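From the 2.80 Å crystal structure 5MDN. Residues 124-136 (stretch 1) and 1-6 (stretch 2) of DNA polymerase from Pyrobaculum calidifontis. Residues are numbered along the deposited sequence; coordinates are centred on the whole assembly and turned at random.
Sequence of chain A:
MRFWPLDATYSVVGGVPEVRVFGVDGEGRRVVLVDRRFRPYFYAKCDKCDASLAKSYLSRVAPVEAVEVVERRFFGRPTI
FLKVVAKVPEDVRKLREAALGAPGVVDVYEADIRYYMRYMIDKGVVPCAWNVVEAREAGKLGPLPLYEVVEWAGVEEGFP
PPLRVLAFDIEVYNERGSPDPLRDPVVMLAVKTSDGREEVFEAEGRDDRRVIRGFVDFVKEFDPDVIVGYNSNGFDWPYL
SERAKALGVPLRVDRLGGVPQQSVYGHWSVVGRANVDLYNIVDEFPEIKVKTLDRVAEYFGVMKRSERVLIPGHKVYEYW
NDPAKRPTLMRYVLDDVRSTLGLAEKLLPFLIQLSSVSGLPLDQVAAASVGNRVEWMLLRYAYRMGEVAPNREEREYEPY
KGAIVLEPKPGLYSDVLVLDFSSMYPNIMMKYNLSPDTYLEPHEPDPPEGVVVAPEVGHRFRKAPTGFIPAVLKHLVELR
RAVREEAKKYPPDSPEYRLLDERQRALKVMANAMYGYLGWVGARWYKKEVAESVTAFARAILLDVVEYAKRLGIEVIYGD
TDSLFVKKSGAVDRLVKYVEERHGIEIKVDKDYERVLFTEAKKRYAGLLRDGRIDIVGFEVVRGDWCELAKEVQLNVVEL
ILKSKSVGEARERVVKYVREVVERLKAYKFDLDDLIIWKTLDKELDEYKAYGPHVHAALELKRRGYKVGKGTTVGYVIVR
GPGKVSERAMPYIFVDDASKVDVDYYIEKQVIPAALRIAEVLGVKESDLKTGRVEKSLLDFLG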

# COMPACT_ATOMS: atom_id res chain seq x y z
N GLY A 124 -8.31 20.94 -12.06
CA GLY A 124 -8.33 21.09 -10.62
C GLY A 124 -9.39 20.27 -9.92
O GLY A 124 -9.85 20.65 -8.84
N VAL A 125 -9.78 19.14 -10.50
CA VAL A 125 -10.74 18.25 -9.87
C VAL A 125 -10.01 17.42 -8.82
O VAL A 125 -9.09 16.65 -9.15
CB VAL A 125 -11.43 17.34 -10.90
CG1 VAL A 125 -12.47 16.47 -10.23
CG2 VAL A 125 -12.04 18.17 -12.01
N VAL A 126 -10.41 17.56 -7.57
CA VAL A 126 -9.79 16.86 -6.45
C VAL A 126 -10.76 15.77 -5.98
O VAL A 126 -11.90 16.09 -5.62
CB VAL A 126 -9.42 17.81 -5.30
CG1 VAL A 126 -8.19 18.63 -5.68
CG2 VAL A 126 -10.58 18.74 -4.96
N PRO A 127 -10.37 14.50 -6.00
CA PRO A 127 -11.28 13.44 -5.55
C PRO A 127 -11.45 13.48 -4.04
O PRO A 127 -10.57 13.92 -3.29
CB PRO A 127 -10.58 12.16 -6.00
CG PRO A 127 -9.14 12.51 -6.07
CD PRO A 127 -9.06 13.97 -6.42
N CYS A 128 -12.61 12.99 -3.59
CA CYS A 128 -12.94 12.94 -2.17
C CYS A 128 -12.83 14.33 -1.53
O CYS A 128 -12.28 14.50 -0.44
CB CYS A 128 -12.08 11.92 -1.43
SG CYS A 128 -12.25 10.23 -2.01
N ALA A 129 -13.35 15.33 -2.24
CA ALA A 129 -13.40 16.69 -1.74
C ALA A 129 -14.49 17.43 -2.50
O ALA A 129 -14.65 17.22 -3.71
CB ALA A 129 -12.05 17.40 -1.89
N TRP A 130 -15.22 18.30 -1.81
CA TRP A 130 -16.29 19.05 -2.44
C TRP A 130 -15.73 20.04 -3.45
O TRP A 130 -15.00 20.97 -3.07
CB TRP A 130 -17.13 19.77 -1.39
CG TRP A 130 -17.91 18.87 -0.49
CD1 TRP A 130 -17.60 18.53 0.80
CD2 TRP A 130 -19.14 18.21 -0.79
NE1 TRP A 130 -18.56 17.70 1.31
CE2 TRP A 130 -19.52 17.48 0.36
CE3 TRP A 130 -19.96 18.16 -1.92
CZ2 TRP A 130 -20.68 16.72 0.40
CZ3 TRP A 130 -21.11 17.40 -1.87
CH2 TRP A 130 -21.46 16.69 -0.72
N ASN A 131 -16.06 19.84 -4.72
CA ASN A 131 -15.69 20.77 -5.78
C ASN A 131 -16.87 21.66 -6.13
O ASN A 131 -18.03 21.32 -5.88
CB ASN A 131 -15.21 20.01 -7.02
CG ASN A 131 -13.90 19.29 -6.81
OD1 ASN A 131 -12.86 19.69 -7.34
ND2 ASN A 131 -13.93 18.22 -6.03
N VAL A 132 -16.57 22.81 -6.72
CA VAL A 132 -17.58 23.76 -7.18
C VAL A 132 -17.62 23.71 -8.70
O VAL A 132 -16.58 23.84 -9.36
CB VAL A 132 -17.29 25.18 -6.67
CG1 VAL A 132 -18.42 26.13 -7.07
CG2 VAL A 132 -17.09 25.18 -5.17
N VAL A 133 -18.82 23.52 -9.25
CA VAL A 133 -18.99 23.30 -10.68
C VAL A 133 -20.20 24.07 -11.17
O VAL A 133 -21.26 24.04 -10.54
CB VAL A 133 -19.15 21.80 -11.02
CG1 VAL A 133 -17.99 21.31 -11.85
CG2 VAL A 133 -19.32 20.97 -9.75
N GLU A 134 -20.04 24.76 -12.29
CA GLU A 134 -21.17 25.21 -13.10
C GLU A 134 -21.42 24.13 -14.14
O GLU A 134 -20.55 23.87 -14.98
CB GLU A 134 -20.87 26.56 -13.75
CG GLU A 134 -22.08 27.23 -14.38
CD GLU A 134 -21.70 28.44 -15.21
OE1 GLU A 134 -20.66 29.06 -14.92
OE2 GLU A 134 -22.45 28.76 -16.16
N ALA A 135 -22.59 23.51 -14.09
CA ALA A 135 -22.86 22.35 -14.93
C ALA A 135 -24.32 22.30 -15.32
O ALA A 135 -25.20 22.32 -14.46
CB ALA A 135 -22.45 21.06 -14.22
N ARG A 136 -24.57 22.24 -16.63
CA ARG A 136 -25.93 22.14 -17.15
C ARG A 136 -26.49 20.74 -16.95
O ARG A 136 -25.80 19.74 -17.17
CB ARG A 136 -25.92 22.47 -18.65
CG ARG A 136 -25.43 23.86 -18.98
CD ARG A 136 -25.34 24.08 -20.49
NE ARG A 136 -26.60 23.88 -21.20
CZ ARG A 136 -26.86 22.82 -21.95
NH1 ARG A 136 -25.95 21.87 -22.08
NH2 ARG A 136 -28.03 22.70 -22.57
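Stretch 2 1-6: MRFWPL

The amino terminus of this DNA polymerase illustrates how a chain end can be tied down by a short antiparallel backbone pairing and then locked by aromatic packing where the pairing breaks off. Stretch 2 runs opposite to stretch 1: Met1 lies beside Val133, Arg2 beside Val132, Phe3 beside Asn131, Trp4 beside Trp130 and Pro5 beside Pro127, so that the register skips Cys128 and Ala129, where the loop bulges.

The pairing centres on a single bridge between Val132 and Arg2, whose CA atoms are 4.9 Å apart. Around it Met1 and Val133 exchange two hydrogen bonds, Met1 N to Val133 O at 3.0 Å and Val133 N to Met1 O at 3.1 Å; the first engages the terminal nitrogen itself. Phe3 N adds a weak bond to Asn131 O at 3.2 Å.

Beyond Phe3 the regular pattern stops. Trp4 takes a positive phi of 59°, and its ring lies with one face against the backbone of the bulge, where Cys128 O approaches Trp4 CH2 to 3.1 Å. Trp4 CB sits over the face of Trp130, 4.0 Å from the centroid of the Trp130 six-membered ring, while the Trp4 ring turns an edge toward Trp130 with the planes at 55°. Arg2 CZ lies 5.1 Å from the centroid of that six-membered Trp130 ring, at most a weak attraction.

Pairing resumes once at the far end, where Cys128 N donates to Pro5 O at 3.0 Å. The Pro5 ring packs with its CG 3.9 Å from Val125 CG1. Asn131 braces the loop from within, its ND2 bonding to Val126 O at 3.0 Å and its OD1 accepting from Val126 N at 3.3 Å. At the other end, Val133 CG2 rests 3.8 Å from Met1 CG and 3.9 Å from Phe3 CB.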

# COMPACT_ATOMS: atom_id res chain seq x y z
N MET A 1 -23.21 23.93 -8.27
CA MET A 1 -23.38 22.75 -7.43
C MET A 1 -22.05 22.35 -6.78
O MET A 1 -20.98 22.74 -7.24
CB MET A 1 -23.95 21.59 -8.24
CG MET A 1 -23.05 21.09 -9.37
SD MET A 1 -23.68 19.61 -10.18
CE MET A 1 -23.39 18.38 -8.91
N ARG A 2 -22.13 21.56 -5.71
CA ARG A 2 -20.98 20.97 -5.03
C ARG A 2 -21.05 19.46 -5.20
O ARG A 2 -22.13 18.86 -5.08
CB ARG A 2 -20.97 21.40 -3.55
CG ARG A 2 -22.30 21.13 -2.85
CD ARG A 2 -22.35 21.61 -1.41
NE ARG A 2 -23.46 21.00 -0.68
CZ ARG A 2 -23.61 21.02 0.63
NH1 ARG A 2 -22.71 21.64 1.39
NH2 ARG A 2 -24.66 20.44 1.20
N PHE A 3 -19.91 18.82 -5.48
CA PHE A 3 -19.94 17.56 -6.21
C PHE A 3 -19.33 16.37 -5.48
O PHE A 3 -19.94 15.30 -5.46
CB PHE A 3 -19.26 17.72 -7.58
CG PHE A 3 -19.25 16.46 -8.38
CD1 PHE A 3 -20.42 15.74 -8.55
CD2 PHE A 3 -18.09 16.00 -8.97
CE1 PHE A 3 -20.43 14.58 -9.29
CE2 PHE A 3 -18.09 14.84 -9.71
CZ PHE A 3 -19.26 14.13 -9.87
N TRP A 4 -18.11 16.49 -4.94
CA TRP A 4 -17.44 15.37 -4.27
C TRP A 4 -17.25 14.16 -5.19
O TRP A 4 -18.15 13.32 -5.29
CB TRP A 4 -18.23 14.93 -3.03
CG TRP A 4 -17.54 13.85 -2.24
CD1 TRP A 4 -17.65 12.50 -2.45
CD2 TRP A 4 -16.66 14.02 -1.13
NE1 TRP A 4 -16.88 11.82 -1.54
CE2 TRP A 4 -16.26 12.73 -0.72
CE3 TRP A 4 -16.16 15.13 -0.45
CZ2 TRP A 4 -15.40 12.52 0.35
CZ3 TRP A 4 -15.30 14.92 0.61
CH2 TRP A 4 -14.92 13.63 0.99
N PRO A 5 -16.10 14.02 -5.84
CA PRO A 5 -15.93 12.93 -6.82
C PRO A 5 -15.56 11.62 -6.13
O PRO A 5 -14.69 11.58 -5.26
CB PRO A 5 -14.79 13.43 -7.72
CG PRO A 5 -14.68 14.90 -7.43
CD PRO A 5 -15.04 15.03 -5.99
N LEU A 6 -16.23 10.54 -6.54
CA LEU A 6 -15.88 9.18 -6.13
C LEU A 6 -14.98 8.48 -7.15
O LEU A 6 -13.92 7.96 -6.80
CB LEU A 6 -17.14 8.35 -5.92
CG LEU A 6 -17.74 8.26 -4.51
CD1 LEU A 6 -19.11 7.61 -4.56
CD2 LEU A 6 -16.81 7.48 -3.59